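Local coordinates for type II secretion system protein H (Vibrio cholerae, PDB 4DQ9), which forms part of the pseudopilus tip complex that recognises and binds substrates of the type II secretion system, such as toxins and proteases, at residues V2-A10 against I130-W141; A24-I35 against E110-G121. One frame throughout, in Å; residues are numbered along the deposited sequence.

Contact 1 of 2, residues V2-A10 against I130-W141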
# COMPACT_ATOMS: atom_id res chain seq x y z
N VAL A 2 3.33 -19.77 29.09
CA VAL A 2 3.03 -18.66 28.20
C VAL A 2 4.29 -17.80 27.90
O VAL A 2 4.44 -17.27 26.82
CB VAL A 2 1.82 -17.78 28.71
CG1 VAL A 2 1.53 -16.71 27.74
CG2 VAL A 2 0.57 -18.62 28.79
N LYS A 3 5.20 -17.62 28.87
CA LYS A 3 6.39 -16.80 28.61
C LYS A 3 7.25 -17.49 27.57
O LYS A 3 7.95 -16.86 26.76
CB LYS A 3 7.29 -16.58 29.84
CG LYS A 3 6.74 -16.04 31.09
CD LYS A 3 7.99 -16.05 32.09
CE LYS A 3 7.67 -15.87 33.57
NZ LYS A 3 7.48 -14.44 34.09
N ASP A 4 7.28 -18.83 27.61
CA ASP A 4 8.11 -19.60 26.68
C ASP A 4 7.49 -19.44 25.28
O ASP A 4 8.19 -19.27 24.30
CB ASP A 4 8.09 -21.06 27.14
CG ASP A 4 8.78 -21.24 28.47
OD1 ASP A 4 9.89 -20.64 28.64
OD2 ASP A 4 8.23 -21.95 29.35
N GLU A 5 6.16 -19.45 25.24
CA GLU A 5 5.42 -19.22 24.01
C GLU A 5 5.69 -17.89 23.40
O GLU A 5 5.74 -17.76 22.15
CB GLU A 5 3.91 -19.48 24.21
CG GLU A 5 3.55 -20.89 24.51
CD GLU A 5 2.08 -21.10 24.94
OE1 GLU A 5 1.31 -20.13 24.90
OE2 GLU A 5 1.69 -22.28 25.26
N ALA A 6 5.78 -16.85 24.23
CA ALA A 6 6.03 -15.50 23.72
C ALA A 6 7.37 -15.43 23.00
O ALA A 6 7.52 -14.83 21.93
CB ALA A 6 6.00 -14.49 24.90
N LYS A 7 8.41 -16.02 23.57
CA LYS A 7 9.72 -16.08 22.95
C LYS A 7 9.65 -16.75 21.55
O LYS A 7 10.17 -16.29 20.59
CB LYS A 7 10.69 -16.85 23.80
CG LYS A 7 12.08 -16.93 23.20
CD LYS A 7 13.10 -17.46 24.20
CE LYS A 7 14.42 -17.69 23.46
NZ LYS A 7 15.42 -18.24 24.39
N ILE A 8 9.03 -17.90 21.51
CA ILE A 8 8.93 -18.72 20.31
C ILE A 8 8.19 -17.90 19.26
O ILE A 8 8.58 -17.96 18.02
CB ILE A 8 8.17 -20.02 20.62
CG1 ILE A 8 9.05 -20.94 21.43
CG2 ILE A 8 7.68 -20.69 19.32
CD1 ILE A 8 8.35 -22.23 21.87
N SER A 9 7.13 -17.21 19.69
CA SER A 9 6.33 -16.38 18.74
C SER A 9 7.14 -15.19 18.26
O SER A 9 7.04 -14.87 17.01
CB SER A 9 5.04 -15.88 19.35
OG SER A 9 4.17 -16.93 19.56
N ALA A 10 8.03 -14.67 19.06
CA ALA A 10 8.83 -13.51 18.62
C ALA A 10 9.91 -14.01 17.65
O ALA A 10 10.16 -13.42 16.58
CB ALA A 10 9.45 -12.77 19.85
N ILE A 130 5.34 -9.06 21.79
CA ILE A 130 4.51 -10.30 22.01
C ILE A 130 4.70 -10.66 23.46
O ILE A 130 5.82 -10.82 23.91
CB ILE A 130 4.86 -11.45 21.08
CG1 ILE A 130 4.66 -11.10 19.56
CG2 ILE A 130 4.02 -12.82 21.38
CD1 ILE A 130 5.28 -12.06 18.52
N PHE A 131 3.63 -10.89 24.12
CA PHE A 131 3.63 -10.98 25.56
C PHE A 131 2.39 -11.63 26.15
O PHE A 131 1.36 -11.68 25.56
CB PHE A 131 3.81 -9.62 26.19
CG PHE A 131 2.81 -8.61 25.68
CD1 PHE A 131 3.04 -7.94 24.50
CD2 PHE A 131 1.60 -8.36 26.34
CE1 PHE A 131 2.18 -7.00 24.01
CE2 PHE A 131 0.69 -7.41 25.86
CZ PHE A 131 0.92 -6.76 24.66
N PRO A 132 2.53 -12.17 27.36
CA PRO A 132 1.42 -12.87 27.93
C PRO A 132 0.27 -11.89 28.26
O PRO A 132 0.45 -10.72 28.76
CB PRO A 132 1.98 -13.43 29.24
CG PRO A 132 3.39 -13.58 28.95
CD PRO A 132 3.76 -12.39 28.13
N LYS A 133 -0.94 -12.43 28.07
CA LYS A 133 -2.20 -11.69 28.50
C LYS A 133 -2.09 -11.30 29.97
O LYS A 133 -1.68 -12.10 30.77
CB LYS A 133 -3.47 -12.49 28.20
CG LYS A 133 -4.76 -11.79 28.41
CD LYS A 133 -5.98 -12.71 28.07
CE LYS A 133 -5.92 -13.37 26.74
NZ LYS A 133 -6.95 -14.47 26.67
N GLY A 134 -2.40 -10.05 30.30
CA GLY A 134 -2.34 -9.53 31.72
C GLY A 134 -1.18 -8.56 31.87
O GLY A 134 -1.11 -7.77 32.83
N GLN A 135 -0.30 -8.55 30.91
CA GLN A 135 0.90 -7.70 30.93
C GLN A 135 0.77 -6.54 29.88
O GLN A 135 -0.03 -6.60 28.94
CB GLN A 135 2.09 -8.54 30.62
CG GLN A 135 2.41 -9.47 31.79
CD GLN A 135 3.57 -10.41 31.54
OE1 GLN A 135 4.54 -10.02 30.93
NE2 GLN A 135 3.44 -11.67 31.99
N GLU A 136 1.61 -5.54 30.09
CA GLU A 136 1.74 -4.40 29.22
C GLU A 136 2.76 -4.76 28.12
O GLU A 136 3.70 -5.51 28.33
CB GLU A 136 2.23 -3.20 30.06
CG GLU A 136 1.26 -2.73 31.15
CD GLU A 136 -0.03 -2.13 30.60
OE1 GLU A 136 -0.14 -1.90 29.38
OE2 GLU A 136 -1.00 -1.91 31.34
N PRO A 137 2.70 -4.03 27.00
CA PRO A 137 3.58 -4.31 25.88
C PRO A 137 5.06 -3.87 25.99
O PRO A 137 5.92 -4.38 25.25
CB PRO A 137 2.93 -3.54 24.74
CG PRO A 137 2.28 -2.36 25.42
CD PRO A 137 1.70 -2.98 26.70
N ASP A 138 5.37 -3.01 26.96
CA ASP A 138 6.68 -2.45 27.10
C ASP A 138 7.69 -3.49 27.63
O ASP A 138 7.35 -4.34 28.43
CB ASP A 138 6.59 -1.23 28.06
CG ASP A 138 5.42 -0.30 27.69
OD1 ASP A 138 5.73 0.58 26.82
OD2 ASP A 138 4.23 -0.58 28.19
N GLU A 139 8.89 -3.43 27.11
CA GLU A 139 10.00 -4.23 27.57
C GLU A 139 9.68 -5.70 27.50
O GLU A 139 9.92 -6.47 28.43
CB GLU A 139 10.28 -3.84 29.02
CG GLU A 139 10.95 -2.49 29.22
CD GLU A 139 11.81 -2.58 30.48
OE1 GLU A 139 11.25 -2.76 31.62
OE2 GLU A 139 13.04 -2.55 30.32
N GLN A 140 9.09 -6.15 26.38
CA GLN A 140 8.69 -7.58 26.17
C GLN A 140 9.53 -8.17 25.06
O GLN A 140 10.36 -7.46 24.46
CB GLN A 140 7.18 -7.64 25.82
CG GLN A 140 6.24 -7.22 26.93
CD GLN A 140 6.17 -8.17 28.12
OE1 GLN A 140 6.76 -9.23 28.13
NE2 GLN A 140 5.35 -7.83 29.10
N TRP A 141 9.36 -9.46 24.76
CA TRP A 141 10.01 -10.01 23.55
C TRP A 141 9.45 -9.14 22.43
O TRP A 141 8.25 -8.89 22.32
CB TRP A 141 9.59 -11.48 23.36
CG TRP A 141 10.40 -12.38 24.20
CD1 TRP A 141 10.05 -13.02 25.36
CD2 TRP A 141 11.73 -12.80 23.91
NE1 TRP A 141 11.10 -13.77 25.82
CE2 TRP A 141 12.16 -13.62 24.95
CE3 TRP A 141 12.63 -12.48 22.86
CZ2 TRP A 141 13.44 -14.14 24.97
CZ3 TRP A 141 13.87 -12.95 22.89
CH2 TRP A 141 14.30 -13.79 23.94
O HOH W 1 10.35 -16.53 27.65
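Val2 to Ala10, the first turns of the long N-terminal helix, run antiparallel to strand 130-132, with segment axes 171° apart and 7.4 Å at their closest. Ala6 packs against the strand backbone, its CB 3.8 Å from Ile130 O. The strand then enters a type II turn, Pro132 to Gln135, and the chain comes back to the helix at Trp141. The indole of Trp141 lies flat on Lys7. Lys7 CA stands 3.8 Å from the centroid of the five-membered ring, almost on the ring normal, a CH-pi contact. Lys7 CG is anti to the backbone N (chi1 -179°) and the chain stays extended. It therefore runs over the same ring system, with CD 3.4 Å from Trp141 CZ2. Trp141 CB meets Ala10 CB at 3.7 Å. Ile130 packs on Ser9, its CD1 3.6 Å from Ser9 O. Near the start of the modelled helix, Val2 CG1 touches Pro132 CB at 3.6 Å. One water donates to Lys3 O and accepts a weak bond from Trp141 NE1. Leu153 of strand 151-154 also packs on Ala10 and Trp141. No direct hydrogen bond joins the segments, so the joint rests on apolar and CH-pi contact, with one water as its polar link.

Contact 2 of 2, residues A24-I35 against E110-G121. With NA (sodium ion), chain D.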
# COMPACT_ATOMS: atom_id res chain seq x y z
N ALA A 24 12.47 -9.69 -0.87
CA ALA A 24 12.30 -8.39 -1.55
C ALA A 24 13.60 -8.06 -2.29
O ALA A 24 13.60 -7.66 -3.47
CB ALA A 24 11.91 -7.25 -0.54
N ILE A 25 14.72 -8.20 -1.61
CA ILE A 25 16.04 -7.80 -2.16
C ILE A 25 16.38 -8.70 -3.36
O ILE A 25 16.70 -8.15 -4.45
CB ILE A 25 17.11 -7.81 -1.03
CG1 ILE A 25 16.90 -6.60 -0.08
CG2 ILE A 25 18.58 -7.78 -1.72
CD1 ILE A 25 17.50 -6.81 1.30
N LEU A 26 16.21 -10.02 -3.24
CA LEU A 26 16.57 -11.00 -4.26
C LEU A 26 15.63 -10.88 -5.47
O LEU A 26 16.10 -11.00 -6.62
CB LEU A 26 16.52 -12.42 -3.71
CG LEU A 26 17.61 -12.92 -2.75
CD1 LEU A 26 17.11 -14.11 -1.99
CD2 LEU A 26 18.87 -13.22 -3.50
N SER A 27 14.34 -10.59 -5.24
CA SER A 27 13.31 -10.73 -6.31
C SER A 27 12.97 -9.43 -6.95
O SER A 27 12.32 -9.41 -8.04
CB SER A 27 12.00 -11.34 -5.77
OG SER A 27 11.31 -10.44 -4.92
N GLY A 28 13.33 -8.33 -6.31
CA GLY A 28 12.92 -7.03 -6.85
C GLY A 28 11.44 -6.69 -6.65
O GLY A 28 10.84 -5.77 -7.31
N GLN A 29 10.79 -7.45 -5.81
CA GLN A 29 9.36 -7.26 -5.58
C GLN A 29 9.18 -6.72 -4.15
O GLN A 29 10.10 -6.82 -3.33
CB GLN A 29 8.54 -8.52 -5.81
CG GLN A 29 8.63 -9.15 -7.26
CD GLN A 29 8.28 -8.23 -8.54
OE1 GLN A 29 7.24 -7.54 -8.63
NE2 GLN A 29 9.17 -8.32 -9.55
N ASP A 30 8.04 -6.08 -3.89
CA ASP A 30 7.77 -5.48 -2.56
C ASP A 30 6.81 -6.41 -1.80
O ASP A 30 5.86 -7.03 -2.37
CB ASP A 30 7.10 -4.14 -2.64
CG ASP A 30 7.96 -3.01 -3.16
OD1 ASP A 30 9.19 -3.08 -3.25
OD2 ASP A 30 7.34 -1.98 -3.50
N PHE A 31 7.07 -6.54 -0.51
CA PHE A 31 6.27 -7.30 0.44
C PHE A 31 5.84 -6.44 1.60
O PHE A 31 6.15 -5.27 1.62
CB PHE A 31 7.10 -8.52 0.90
CG PHE A 31 7.42 -9.47 -0.23
CD1 PHE A 31 8.57 -9.29 -1.03
CD2 PHE A 31 6.58 -10.54 -0.55
CE1 PHE A 31 8.87 -10.13 -2.06
CE2 PHE A 31 6.87 -11.36 -1.62
CZ PHE A 31 7.99 -11.20 -2.36
N GLY A 32 5.07 -6.99 2.50
CA GLY A 32 4.59 -6.20 3.57
C GLY A 32 4.06 -7.11 4.68
O GLY A 32 3.79 -8.28 4.44
N VAL A 33 3.83 -6.55 5.89
CA VAL A 33 3.25 -7.30 6.97
C VAL A 33 2.04 -6.48 7.48
O VAL A 33 2.13 -5.27 7.68
CB VAL A 33 4.18 -7.53 8.14
CG1 VAL A 33 3.39 -8.19 9.24
CG2 VAL A 33 5.39 -8.26 7.72
N ARG A 34 0.85 -7.11 7.51
CA ARG A 34 -0.33 -6.53 8.14
C ARG A 34 -0.46 -7.08 9.58
O ARG A 34 -0.36 -8.31 9.75
CB ARG A 34 -1.58 -6.76 7.35
CG ARG A 34 -2.67 -5.87 7.98
CD ARG A 34 -3.87 -5.87 7.25
NE ARG A 34 -4.45 -7.19 7.45
CZ ARG A 34 -4.63 -8.11 6.51
NH1 ARG A 34 -4.27 -7.90 5.26
NH2 ARG A 34 -5.14 -9.27 6.88
N ILE A 35 -0.45 -6.19 10.59
CA ILE A 35 -0.65 -6.60 11.93
C ILE A 35 -2.10 -6.28 12.33
O ILE A 35 -2.56 -5.15 12.18
CB ILE A 35 0.31 -5.75 12.80
CG1 ILE A 35 1.77 -5.82 12.31
CG2 ILE A 35 0.18 -6.18 14.31
CD1 ILE A 35 2.74 -4.76 12.94
N GLU A 110 -7.79 -7.24 0.17
CA GLU A 110 -6.87 -7.57 1.27
C GLU A 110 -6.34 -6.26 1.87
O GLU A 110 -5.69 -5.51 1.19
CB GLU A 110 -5.72 -8.37 0.66
CG GLU A 110 -4.78 -9.12 1.58
CD GLU A 110 -5.43 -10.24 2.38
OE1 GLU A 110 -5.35 -10.15 3.63
OE2 GLU A 110 -6.03 -11.17 1.78
N PRO A 111 -6.62 -5.98 3.16
CA PRO A 111 -6.21 -4.69 3.78
C PRO A 111 -4.71 -4.48 3.74
O PRO A 111 -3.97 -5.46 3.89
CB PRO A 111 -6.74 -4.76 5.23
CG PRO A 111 -7.80 -5.84 5.19
CD PRO A 111 -7.37 -6.83 4.11
N ALA A 112 -4.27 -3.23 3.52
CA ALA A 112 -2.88 -2.94 3.28
C ALA A 112 -2.01 -3.15 4.49
O ALA A 112 -2.42 -2.95 5.65
CB ALA A 112 -2.75 -1.53 2.85
N PRO A 113 -0.80 -3.57 4.24
CA PRO A 113 0.15 -3.75 5.37
C PRO A 113 0.53 -2.44 5.99
O PRO A 113 0.62 -1.42 5.26
CB PRO A 113 1.41 -4.31 4.66
CG PRO A 113 1.23 -3.81 3.18
CD PRO A 113 -0.18 -3.81 2.94
N GLN A 114 0.80 -2.41 7.30
CA GLN A 114 1.35 -1.23 7.97
C GLN A 114 2.86 -1.25 7.85
O GLN A 114 3.50 -0.20 7.93
CB GLN A 114 1.02 -1.15 9.45
CG GLN A 114 -0.43 -1.16 9.71
CD GLN A 114 -0.91 -2.61 10.07
OE1 GLN A 114 -0.28 -3.66 9.68
NE2 GLN A 114 -1.96 -2.67 10.86
N LEU A 115 3.42 -2.42 7.61
CA LEU A 115 4.88 -2.57 7.45
C LEU A 115 5.26 -2.86 6.04
O LEU A 115 4.88 -3.93 5.53
CB LEU A 115 5.47 -3.62 8.42
CG LEU A 115 5.05 -3.63 9.89
CD1 LEU A 115 5.81 -4.79 10.61
CD2 LEU A 115 5.36 -2.26 10.47
N PHE A 116 5.95 -1.95 5.36
CA PHE A 116 6.43 -2.17 4.05
C PHE A 116 7.81 -2.77 4.06
O PHE A 116 8.69 -2.33 4.83
CB PHE A 116 6.37 -0.91 3.19
CG PHE A 116 5.02 -0.25 3.20
CD1 PHE A 116 4.01 -0.78 2.38
CD2 PHE A 116 4.75 0.86 3.94
CE1 PHE A 116 2.75 -0.15 2.37
CE2 PHE A 116 3.41 1.42 3.99
CZ PHE A 116 2.45 0.90 3.12
N VAL A 117 8.00 -3.74 3.19
CA VAL A 117 9.25 -4.49 3.08
C VAL A 117 9.62 -4.39 1.61
O VAL A 117 9.25 -5.26 0.80
CB VAL A 117 9.11 -5.92 3.59
CG1 VAL A 117 10.49 -6.75 3.46
CG2 VAL A 117 8.58 -5.93 5.03
N LEU A 118 10.31 -3.29 1.30
CA LEU A 118 10.49 -2.89 -0.09
C LEU A 118 11.75 -3.58 -0.76
O LEU A 118 12.70 -3.98 -0.09
CB LEU A 118 10.63 -1.41 -0.20
CG LEU A 118 9.55 -0.51 0.47
CD1 LEU A 118 9.81 0.95 0.28
CD2 LEU A 118 8.23 -0.94 -0.03
N SER A 119 11.72 -3.61 -2.09
CA SER A 119 12.78 -4.17 -2.90
C SER A 119 14.14 -3.52 -2.70
O SER A 119 15.18 -4.15 -2.94
CB SER A 119 12.45 -4.22 -4.39
OG SER A 119 12.23 -2.90 -4.79
N SER A 120 14.12 -2.28 -2.21
CA SER A 120 15.35 -1.54 -1.92
C SER A 120 16.03 -2.06 -0.68
O SER A 120 17.12 -1.62 -0.35
CB SER A 120 14.97 -0.08 -1.59
OG SER A 120 14.12 -0.04 -0.42
N GLY A 121 15.40 -2.95 0.06
CA GLY A 121 15.91 -3.36 1.37
C GLY A 121 15.44 -2.57 2.59
O GLY A 121 15.69 -2.95 3.73
NA NA D . -4.86 -12.40 -0.61
O HOH W 2 15.87 -5.64 -5.18
O HOH W 3 9.93 -2.06 -5.79
O HOH W 4 -5.25 -15.11 -1.15
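Strand 31-35, entered from the N-terminal helix, pairs with edge strand 115-117 of the four-stranded antiparallel sheet. Phe31 and Val117 form a hydrogen-bonded pair, as do Val33 and Leu115; Gly32 and Phe116 lie between them as a non-hydrogen-bonded pair. Phe31 N donates to Val117 O at 2.8 Å. Gln114 and Leu115 both face Val33, a classic beta bulge. Beyond it the Gln114 side-chain amide stands in for a backbone partner of Ile35: OE1 accepts from Ile35 N at 2.7 Å, and NE2 donates to Ile35 O at 2.9 Å. Both bonds lie on lone pairs in the carbonyl planes and together fix the rotation of the amide. At the other end Asp30 OD1 takes the Ser119 N-H at 2.8 Å, nearly along its C-O axis. Arg34 bends at chi3 (70°) toward the chain at Glu110 and Pro111. Its NH1 donates to Pro111 O at 2.8 Å and makes a salt bridge to Glu110 OE1 at 3.0 Å. Guanidinium and carboxylate are nearly coplanar, 16° apart, and OE1 uses its anti lone pair. Glu110 OE2 binds sodium at 2.9 Å; Gln54 OE1 binds the same ion. Val33, Leu115 and Val117 share one face of the sheet, where Leu20 of the helix packs on Val33 and Val117. This packing of a long N-terminal helix on antiparallel sheet is the arrangement found in pseudopilins, here with strand 115-117 at the sheet edge.

How the contacts relate
Contacts 1 and 2 lie on opposite sides of the chain's centre, with centres 25 Å apart. Their nearest atoms are about 8 Å apart and do not touch. Both use helix 2-27: contact 1 takes its start, contact 2 its last turn and the strand that follows. Along the chain the order is 2-10, 24-35, 110-121, 130-141, so both segments of contact 2 fall between those of contact 1. Each contact involves a different four-stranded antiparallel sheet. Strand 115-117 ends the sheet of contact 2, and the next strand, 126-132, belongs to the other. The one helix thus meets both sheets, at its two ends.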